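Local atomic coordinates of acetyl-CoA C-acetyltransferase (Syntrophomonas wolfei subsp. wolfei, PDB entry 7N7Z), a protein that probably catalyses the condensation of two acetyl-CoA molecules to acetoacetyl-CoA and the reverse, thiolytic cleavage of that product. Residues Ile52-Gly57 with Asp112-Thr117; Gly66-Arg71 with Ser83-Val88; Leu152-Ala157 with Val287-Met292. One frame throughout, in Å; residues are numbered along the deposited sequence.

Interaction 1. Residues Ile52-Gly57 with Asp112-Thr117; sequences IDEIVG and DISLVT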
loop_
_atom_site.group_PDB
_atom_site.type_symbol
_atom_site.label_atom_id
_atom_site.label_comp_id
_atom_site.label_asym_id
_atom_site.label_seq_id
_atom_site.Cartn_x
_atom_site.Cartn_y
_atom_site.Cartn_z
ATOM N N ILE B 52 27.934 25.795 -17.074
ATOM C CA ILE B 52 27.815 25.601 -15.634
ATOM C C ILE B 52 28.483 24.285 -15.257
ATOM O O ILE B 52 28.276 23.255 -15.910
ATOM C CB ILE B 52 26.340 25.638 -15.206
ATOM C CG1 ILE B 52 25.772 27.045 -15.424
ATOM C CG2 ILE B 52 26.194 25.212 -13.748
ATOM C CD1 ILE B 52 24.283 27.175 -15.138
ATOM N N ASP B 53 29.291 24.315 -14.195
ATOM C CA ASP B 53 30.156 23.181 -13.887
ATOM C C ASP B 53 29.435 22.078 -13.124
ATOM O O ASP B 53 29.833 20.911 -13.214
ATOM C CB ASP B 53 31.367 23.653 -13.080
ATOM C CG ASP B 53 32.317 24.499 -13.900
ATOM O OD1 ASP B 53 32.638 24.095 -15.037
ATOM O OD2 ASP B 53 32.740 25.568 -13.409
ATOM N N GLU B 54 28.393 22.411 -12.369
ATOM C CA GLU B 54 27.720 21.417 -11.546
ATOM C C GLU B 54 26.358 21.948 -11.134
ATOM O O GLU B 54 26.037 23.122 -11.333
ATOM C CB GLU B 54 28.550 21.068 -10.304
ATOM C CG GLU B 54 28.612 22.192 -9.267
ATOM C CD GLU B 54 29.322 21.783 -7.990
ATOM O OE1 GLU B 54 29.425 20.567 -7.729
ATOM O OE2 GLU B 54 29.768 22.678 -7.245
ATOM N N ILE B 55 25.563 21.059 -10.547
ATOM C CA ILE B 55 24.360 21.431 -9.816
ATOM C C ILE B 55 24.425 20.756 -8.455
ATOM O O ILE B 55 24.686 19.550 -8.368
ATOM C CB ILE B 55 23.070 21.032 -10.559
ATOM C CG1 ILE B 55 21.844 21.481 -9.756
ATOM C CG2 ILE B 55 23.029 19.530 -10.804
ATOM C CD1 ILE B 55 20.523 21.198 -10.434
ATOM N N VAL B 56 24.217 21.533 -7.399
ATOM C CA VAL B 56 24.067 21.013 -6.046
ATOM C C VAL B 56 22.604 21.198 -5.670
ATOM O O VAL B 56 22.152 22.324 -5.426
ATOM C CB VAL B 56 24.999 21.716 -5.051
ATOM C CG1 VAL B 56 24.938 21.031 -3.696
ATOM C CG2 VAL B 56 26.426 21.729 -5.582
ATOM N N GLY B 57 21.858 20.096 -5.641
ATOM C CA GLY B 57 20.424 20.138 -5.417
ATOM C C GLY B 57 20.086 19.862 -3.964
ATOM O O GLY B 57 20.571 18.894 -3.373
ATOM N N ASP B 112 34.064 26.702 -11.387
ATOM C CA ASP B 112 33.966 28.141 -11.587
ATOM C C ASP B 112 32.536 28.651 -11.504
ATOM O O ASP B 112 32.313 29.769 -11.026
ATOM C CB ASP B 112 34.557 28.527 -12.948
ATOM C CG ASP B 112 35.990 28.060 -13.110
ATOM O OD1 ASP B 112 36.701 27.969 -12.087
ATOM O OD2 ASP B 112 36.407 27.784 -14.256
ATOM N N ILE B 113 31.566 27.854 -11.949
ATOM C CA ILE B 113 30.154 28.214 -11.921
ATOM C C ILE B 113 29.382 27.021 -11.381
ATOM O O ILE B 113 29.520 25.905 -11.894
ATOM C CB ILE B 113 29.631 28.604 -13.317
ATOM C CG1 ILE B 113 30.624 29.535 -14.021
ATOM C CG2 ILE B 113 28.254 29.252 -13.203
ATOM C CD1 ILE B 113 30.214 29.922 -15.425
ATOM N N SER B 114 28.573 27.254 -10.349
ATOM C CA SER B 114 27.795 26.198 -9.716
ATOM C C SER B 114 26.342 26.631 -9.611
ATOM O O SER B 114 26.051 27.747 -9.168
ATOM C CB SER B 114 28.343 25.865 -8.324
ATOM O OG SER B 114 29.569 25.157 -8.412
ATOM N N LEU B 115 25.437 25.749 -10.022
ATOM C CA LEU B 115 24.010 25.958 -9.841
ATOM C C LEU B 115 23.573 25.285 -8.547
ATOM O O LEU B 115 23.952 24.141 -8.279
ATOM C CB LEU B 115 23.227 25.394 -11.027
ATOM C CG LEU B 115 21.704 25.362 -10.881
ATOM C CD1 LEU B 115 21.153 26.757 -10.622
ATOM C CD2 LEU B 115 21.061 24.752 -12.116
ATOM N N VAL B 116 22.796 25.999 -7.740
ATOM C CA VAL B 116 22.229 25.455 -6.511
ATOM C C VAL B 116 20.714 25.531 -6.629
ATOM O O VAL B 116 20.158 26.616 -6.840
ATOM C CB VAL B 116 22.719 26.204 -5.263
ATOM C CG1 VAL B 116 22.054 25.641 -4.012
ATOM C CG2 VAL B 116 24.230 26.117 -5.150
ATOM N N THR B 117 20.053 24.386 -6.504
ATOM C CA THR B 117 18.600 24.314 -6.483
ATOM C C THR B 117 18.147 23.810 -5.121
ATOM O O THR B 117 18.786 22.936 -4.526
ATOM C CB THR B 117 18.063 23.392 -7.583
ATOM O OG1 THR B 117 18.575 22.067 -7.396
ATOM C CG2 THR B 117 18.467 23.906 -8.954
#

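Interaction 2. Residues Gly66-Arg71 with Ser83-Val88; sequences GSLPPR and SGSCMV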
loop_
_atom_site.group_PDB
_atom_site.type_symbol
_atom_site.label_atom_id
_atom_site.label_comp_id
_atom_site.label_asym_id
_atom_site.label_seq_id
_atom_site.Cartn_x
_atom_site.Cartn_y
_atom_site.Cartn_z
ATOM N N GLY B 66 12.423 10.371 -8.587
ATOM C CA GLY B 66 13.271 9.750 -9.587
ATOM C C GLY B 66 14.731 9.665 -9.188
ATOM O O GLY B 66 15.150 10.043 -8.091
ATOM N N SER B 67 15.524 9.151 -10.128
ATOM C CA SER B 67 16.950 8.946 -9.899
ATOM C C SER B 67 17.680 10.283 -9.913
ATOM O O SER B 67 17.591 11.033 -10.891
ATOM C CB SER B 67 17.525 8.015 -10.966
ATOM O OG SER B 67 17.054 6.688 -10.804
ATOM N N LEU B 68 18.409 10.574 -8.826
ATOM C CA LEU B 68 19.175 11.806 -8.657
ATOM C C LEU B 68 18.474 12.976 -9.339
ATOM O O LEU B 68 18.895 13.412 -10.418
ATOM C CB LEU B 68 20.592 11.636 -9.208
ATOM C CG LEU B 68 21.638 12.653 -8.740
ATOM C CD1 LEU B 68 21.712 12.709 -7.219
ATOM C CD2 LEU B 68 23.006 12.322 -9.329
ATOM N N PRO B 69 17.407 13.500 -8.745
ATOM C CA PRO B 69 16.620 14.554 -9.401
ATOM C C PRO B 69 17.478 15.729 -9.838
ATOM O O PRO B 69 17.257 16.284 -10.926
ATOM C CB PRO B 69 15.613 14.967 -8.318
ATOM C CG PRO B 69 15.452 13.741 -7.475
ATOM C CD PRO B 69 16.796 13.058 -7.477
ATOM N N PRO B 70 18.451 16.162 -9.028
ATOM C CA PRO B 70 19.279 17.303 -9.458
ATOM C C PRO B 70 19.959 17.085 -10.798
ATOM O O PRO B 70 20.137 18.048 -11.556
ATOM C CB PRO B 70 20.296 17.451 -8.318
ATOM C CG PRO B 70 19.607 16.874 -7.129
ATOM C CD PRO B 70 18.805 15.722 -7.665
ATOM N N ARG B 71 20.348 15.848 -11.119
ATOM C CA ARG B 71 20.886 15.574 -12.448
ATOM C C ARG B 71 19.799 15.708 -13.508
ATOM O O ARG B 71 20.059 16.195 -14.614
ATOM C CB ARG B 71 21.513 14.179 -12.483
ATOM C CG ARG B 71 22.009 13.736 -13.860
ATOM C CD ARG B 71 23.144 14.613 -14.384
ATOM N NE ARG B 71 23.848 13.970 -15.489
ATOM C CZ ARG B 71 24.994 14.395 -16.006
ATOM N NH1 ARG B 71 25.599 15.482 -15.552
ATOM N NH2 ARG B 71 25.550 13.711 -17.002
ATOM N N SER B 83 28.975 18.166 -16.425
ATOM C CA SER B 83 28.800 18.858 -15.158
ATOM C C SER B 83 28.577 17.870 -14.016
ATOM O O SER B 83 28.115 16.742 -14.209
ATOM C CB SER B 83 27.621 19.831 -15.237
ATOM O OG SER B 83 26.423 19.159 -15.590
ATOM N N GLY B 84 28.917 18.319 -12.806
ATOM C CA GLY B 84 28.684 17.515 -11.630
ATOM C C GLY B 84 27.249 17.598 -11.146
ATOM O O GLY B 84 26.478 18.478 -11.526
ATOM N N SER B 85 26.884 16.650 -10.288
ATOM C CA SER B 85 25.535 16.599 -9.748
ATOM C C SER B 85 25.566 15.875 -8.412
ATOM O O SER B 85 26.301 14.898 -8.245
ATOM C CB SER B 85 24.575 15.893 -10.710
ATOM O OG SER B 85 24.887 14.514 -10.818
ATOM N N CYS B 86 24.769 16.363 -7.468
ATOM C CA CYS B 86 24.613 15.701 -6.181
ATOM C C CYS B 86 23.393 16.284 -5.487
ATOM O O CYS B 86 22.924 17.376 -5.825
ATOM C CB CYS B 86 25.861 15.857 -5.306
ATOM S SG CYS B 86 25.983 17.443 -4.454
ATOM N N MET B 87 22.882 15.534 -4.515
ATOM C CA MET B 87 21.711 15.919 -3.740
ATOM C C MET B 87 22.086 15.937 -2.268
ATOM O O MET B 87 22.641 14.960 -1.754
ATOM C CB MET B 87 20.553 14.951 -3.984
ATOM C CG MET B 87 19.272 15.332 -3.274
ATOM S SD MET B 87 17.867 14.410 -3.917
ATOM C CE MET B 87 18.210 12.806 -3.213
ATOM N N VAL B 88 21.787 17.044 -1.595
ATOM C CA VAL B 88 22.176 17.253 -0.208
ATOM C C VAL B 88 20.924 17.497 0.618
ATOM O O VAL B 88 19.927 18.040 0.130
ATOM C CB VAL B 88 23.164 18.433 -0.066
ATOM C CG1 VAL B 88 22.623 19.663 -0.772
ATOM C CG2 VAL B 88 23.457 18.738 1.403
HETATM O O HOH W 1 24.810 17.985 -13.490
#

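Interaction 3. Residues Leu152-Ala157 with Val287-Met292; sequences LVCQLA and VDAKVM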
loop_
_atom_site.group_PDB
_atom_site.type_symbol
_atom_site.label_atom_id
_atom_site.label_comp_id
_atom_site.label_asym_id
_atom_site.label_seq_id
_atom_site.Cartn_x
_atom_site.Cartn_y
_atom_site.Cartn_z
ATOM N N LEU B 152 9.308 15.471 9.430
ATOM C CA LEU B 152 8.821 16.328 10.507
ATOM C C LEU B 152 8.915 15.650 11.868
ATOM O O LEU B 152 9.137 16.326 12.879
ATOM C CB LEU B 152 7.378 16.752 10.231
ATOM C CG LEU B 152 7.141 17.756 9.099
ATOM C CD1 LEU B 152 5.695 18.236 9.119
ATOM C CD2 LEU B 152 8.090 18.942 9.178
ATOM N N VAL B 153 8.740 14.335 11.929
ATOM C CA VAL B 153 8.837 13.600 13.185
ATOM C C VAL B 153 10.302 13.238 13.397
ATOM O O VAL B 153 10.872 12.450 12.638
ATOM C CB VAL B 153 7.947 12.352 13.187
ATOM C CG1 VAL B 153 8.014 11.659 14.540
ATOM C CG2 VAL B 153 6.513 12.724 12.852
ATOM N N CYS B 154 10.914 13.819 14.424
ATOM C CA CYS B 154 12.309 13.556 14.746
ATOM C C CYS B 154 12.395 12.447 15.786
ATOM O O CYS B 154 11.773 12.534 16.850
ATOM C CB CYS B 154 12.989 14.823 15.266
ATOM S SG CYS B 154 14.789 14.706 15.388
ATOM N N GLN B 155 13.165 11.402 15.472
ATOM C CA GLN B 155 13.330 10.304 16.417
ATOM C C GLN B 155 14.035 10.772 17.684
ATOM O O GLN B 155 13.642 10.404 18.796
ATOM C CB GLN B 155 14.102 9.159 15.762
ATOM C CG GLN B 155 13.314 8.406 14.703
ATOM C CD GLN B 155 14.118 7.297 14.054
ATOM O OE1 GLN B 155 15.347 7.298 14.100
ATOM N NE2 GLN B 155 13.425 6.342 13.445
ATOM N N LEU B 156 15.077 11.592 17.534
ATOM C CA LEU B 156 15.800 12.085 18.701
ATOM C C LEU B 156 14.903 12.947 19.580
ATOM O O LEU B 156 15.011 12.916 20.811
ATOM C CB LEU B 156 17.031 12.872 18.258
ATOM C CG LEU B 156 18.087 12.066 17.497
ATOM C CD1 LEU B 156 19.031 12.993 16.748
ATOM C CD2 LEU B 156 18.858 11.162 18.445
ATOM N N ALA B 157 14.009 13.725 18.967
ATOM C CA ALA B 157 13.115 14.583 19.733
ATOM C C ALA B 157 11.937 13.822 20.327
ATOM O O ALA B 157 11.348 14.287 21.308
ATOM C CB ALA B 157 12.591 15.721 18.855
ATOM N N VAL B 287 22.473 22.182 18.121
ATOM C CA VAL B 287 21.967 22.165 19.484
ATOM C C VAL B 287 21.229 20.845 19.669
ATOM O O VAL B 287 20.980 20.111 18.712
ATOM C CB VAL B 287 21.041 23.361 19.791
ATOM C CG1 VAL B 287 21.814 24.668 19.700
ATOM C CG2 VAL B 287 19.848 23.376 18.848
ATOM N N ASP B 288 20.885 20.542 20.917
ATOM C CA ASP B 288 20.207 19.285 21.200
ATOM C C ASP B 288 18.916 19.183 20.397
ATOM O O ASP B 288 18.148 20.144 20.295
ATOM C CB ASP B 288 19.909 19.161 22.694
ATOM C CG ASP B 288 19.431 17.775 23.075
ATOM O OD1 ASP B 288 18.242 17.469 22.837
ATOM O OD2 ASP B 288 20.245 16.989 23.602
ATOM N N ALA B 289 18.683 18.001 19.820
ATOM C CA ALA B 289 17.523 17.804 18.957
ATOM C C ALA B 289 16.232 18.232 19.643
ATOM O O ALA B 289 15.321 18.761 18.995
ATOM C CB ALA B 289 17.433 16.338 18.531
ATOM N N LYS B 290 16.136 18.015 20.955
ATOM C CA LYS B 290 14.911 18.325 21.682
ATOM C C LYS B 290 14.672 19.823 21.832
ATOM O O LYS B 290 13.581 20.217 22.260
ATOM C CB LYS B 290 14.950 17.657 23.058
ATOM C CG LYS B 290 15.182 16.152 22.990
ATOM C CD LYS B 290 14.787 15.454 24.283
ATOM C CE LYS B 290 13.349 14.954 24.239
ATOM N NZ LYS B 290 12.366 16.049 24.475
ATOM N N VAL B 291 15.651 20.661 21.496
ATOM C CA VAL B 291 15.466 22.108 21.479
ATOM C C VAL B 291 16.117 22.654 20.216
ATOM O O VAL B 291 16.791 23.691 20.244
ATOM C CB VAL B 291 16.049 22.770 22.742
ATOM C CG1 VAL B 291 15.171 22.464 23.948
ATOM C CG2 VAL B 291 17.479 22.309 22.979
ATOM N N MET B 292 15.913 21.952 19.097
ATOM C CA MET B 292 16.534 22.342 17.836
ATOM C C MET B 292 16.251 23.795 17.482
ATOM O O MET B 292 17.038 24.424 16.764
ATOM C CB MET B 292 16.046 21.426 16.706
ATOM C CG MET B 292 14.534 21.193 16.661
ATOM S SD MET B 292 13.593 22.626 16.099
ATOM C CE MET B 292 14.074 22.687 14.377
#

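Interaction 1. Residues Ile52-Gly57 with Asp112-Thr117
Asp112 opens the contact through its backbone: its N donates to Asp53 OD2 over 2.7 Å. The Asp53 carboxylate faces it because CG stands anti to the carbonyl carbon (chi1 -69°). The same oxygen also takes the N-H of Ile113 at 3.0 Å, so two consecutive amides grip OD2, both from above the carboxylate plane. Asp53 OD1 is salt-bridged to Arg82, which probably helps to offset the nearby Asp112 carboxylate. Ile113 returns a bond, its O accepting from Asp53 N at 2.8 Å, while its CG2 crosses the CG1 branch of Ile52 at about a right angle. Ser114 meets Glu54 side chain to side chain: its OG donates to the anti lone pair of Glu54 OE2 at 2.7 Å. OE1 of that carboxylate reaches Arg97 of the second subunit. Leu115 bonds to the facing strand through both its N-H and its C=O. Its N-H runs almost straight (170°) to Glu54 O, and its O receives Val56 N at 2.8 Å, nearly along the C=O axis. Its side chain lies alongside that of Ile55, both pointing the same way. Val116 turns to the other face, with Val56, against helix 94-107. Thr117 N closes the ladder on Val56 O at 3.1 Å; its CG2 meets Ile55 CD1 at 3.7 Å, and OG1 comes against the CA of Gly57. Leu115 and Thr117 pack on helix 30-45, so the paired strands lie between two helices. With N-to-C directions only 25° apart and bonds that step from Glu54 O to Leu115 and on to Val56 and Thr117, this is a parallel strand pair in the helix-flanked mixed sheet of the thiolase N-terminal domain.

Interaction 2. Residues Gly66-Arg71 with Ser83-Val88
The guanidinium of Arg71 has a water at its edge, in its plane, held weakly by NH1 at 3.3 Å. That water donates to Ser83 OG over 2.9 Å and, more tightly, to Gly84 O over 2.6 Å, so it ties the end of the arginine to the start of the strand. Ser83 OG is itself hydrogen-bonded to Pro80 O. The firmer anchor is NH2, which donates to Val81 O; a bend at chi2 (64°) turns the long chain that way. The two proline rings cover the far part of the strand. Pro70 meets Met87 at about a right angle, its CG 3.8 Å from Met87 CB, and the same corner of the ring rests against Cys86 O. Pro69 reaches Met87 obliquely, with CD 4.0 Å from SD. This is the helix-to-strand face of a beta-alpha-beta unit, in which helix 69-76 links strand 54-58 to its parallel neighbour 84-89. Leu68 occupies the N-cap position, and its CG lies anti to the backbone N (chi1 -162°), which carries both methyl branches to the strand. CD1 slides past Met87, 4.1 Å from its CB, while CD2 touches Ser85 OG at 3.2 Å. An alanine here would remove both branches and would probably loosen the packing of the helix start on Met87 and Ser85. Ser85 OG itself is hydrogen-bonded to Ser393 OG of the second subunit, and Met87 and Val88 pair with an antiparallel strand of that subunit, carrying the sheet across the interface.

Interaction 3. Residues Leu152-Ala157 with Val287-Met292
Apolar contact centres on the methyl of Ala289, whose CB is directed at the loop 152-157. It meets Leu156 CB at 3.5 Å, tighter than usual for two carbons, and Leu156 CD1 comes to 4.1 Å of the same methyl. Cys154 adds a looser touch, its SG 4.4 Å from Ala289 CB. Contacts of carbon with carbonyl oxygen form a second group. Ala157 CB lies 4.1 Å from Ala289 O, and Lys290 passes its aliphatic chain along the backbone of the other loop: CG approaches Leu156 O, and CE comes to 3.6 Å of Ala157 O. The turn at chi3 (93°) brings CE there, and chi4 (-79°) sets only the direction of NZ, which lies near the same oxygen without a hydrogen bond being assigned. Hydrogen bonds appear only within 287-292. Asp288 OD1 accepts from Lys290 N over 2.9 Å through its anti lone pair, an Asx turn. Val291 N and Met292 N reach back to Asp288 O and Ala289 O in the short 3-10 segment that displays Ala289. The contact joins a loop of the thiolase N-terminal region to one of the C-terminal region, and Leu156 also packs on Arg71 of the second subunit. With 197 Å² buried and no hydrogen bond between the segments, cohesion across this seam rests on van der Waals fit, and the only directional bonds fix the shape of the 287-292 turn itself.

Interactions 1 and 2 are continuous: their centres lie 10 Å apart, and strand 54-58 is flanked in the sheet by 113-121 and 84-89. Asp53 O and Gly84 N, 2.8 Å apart, probably form a hydrogen bond joining them. Interaction 3 is separate within the chain, its nearest atoms about 17 Å from interaction 1 and about 14 Å from interaction 2. Across the subunit interface interactions 2 and 3 meet, since Arg71 packs on Val287 of the second subunit. Interaction 3 also lies closest to the predicted catalytic residues: the Cys154 side chain is about 10 Å from that of Cys92, and Met292 touches Cys388.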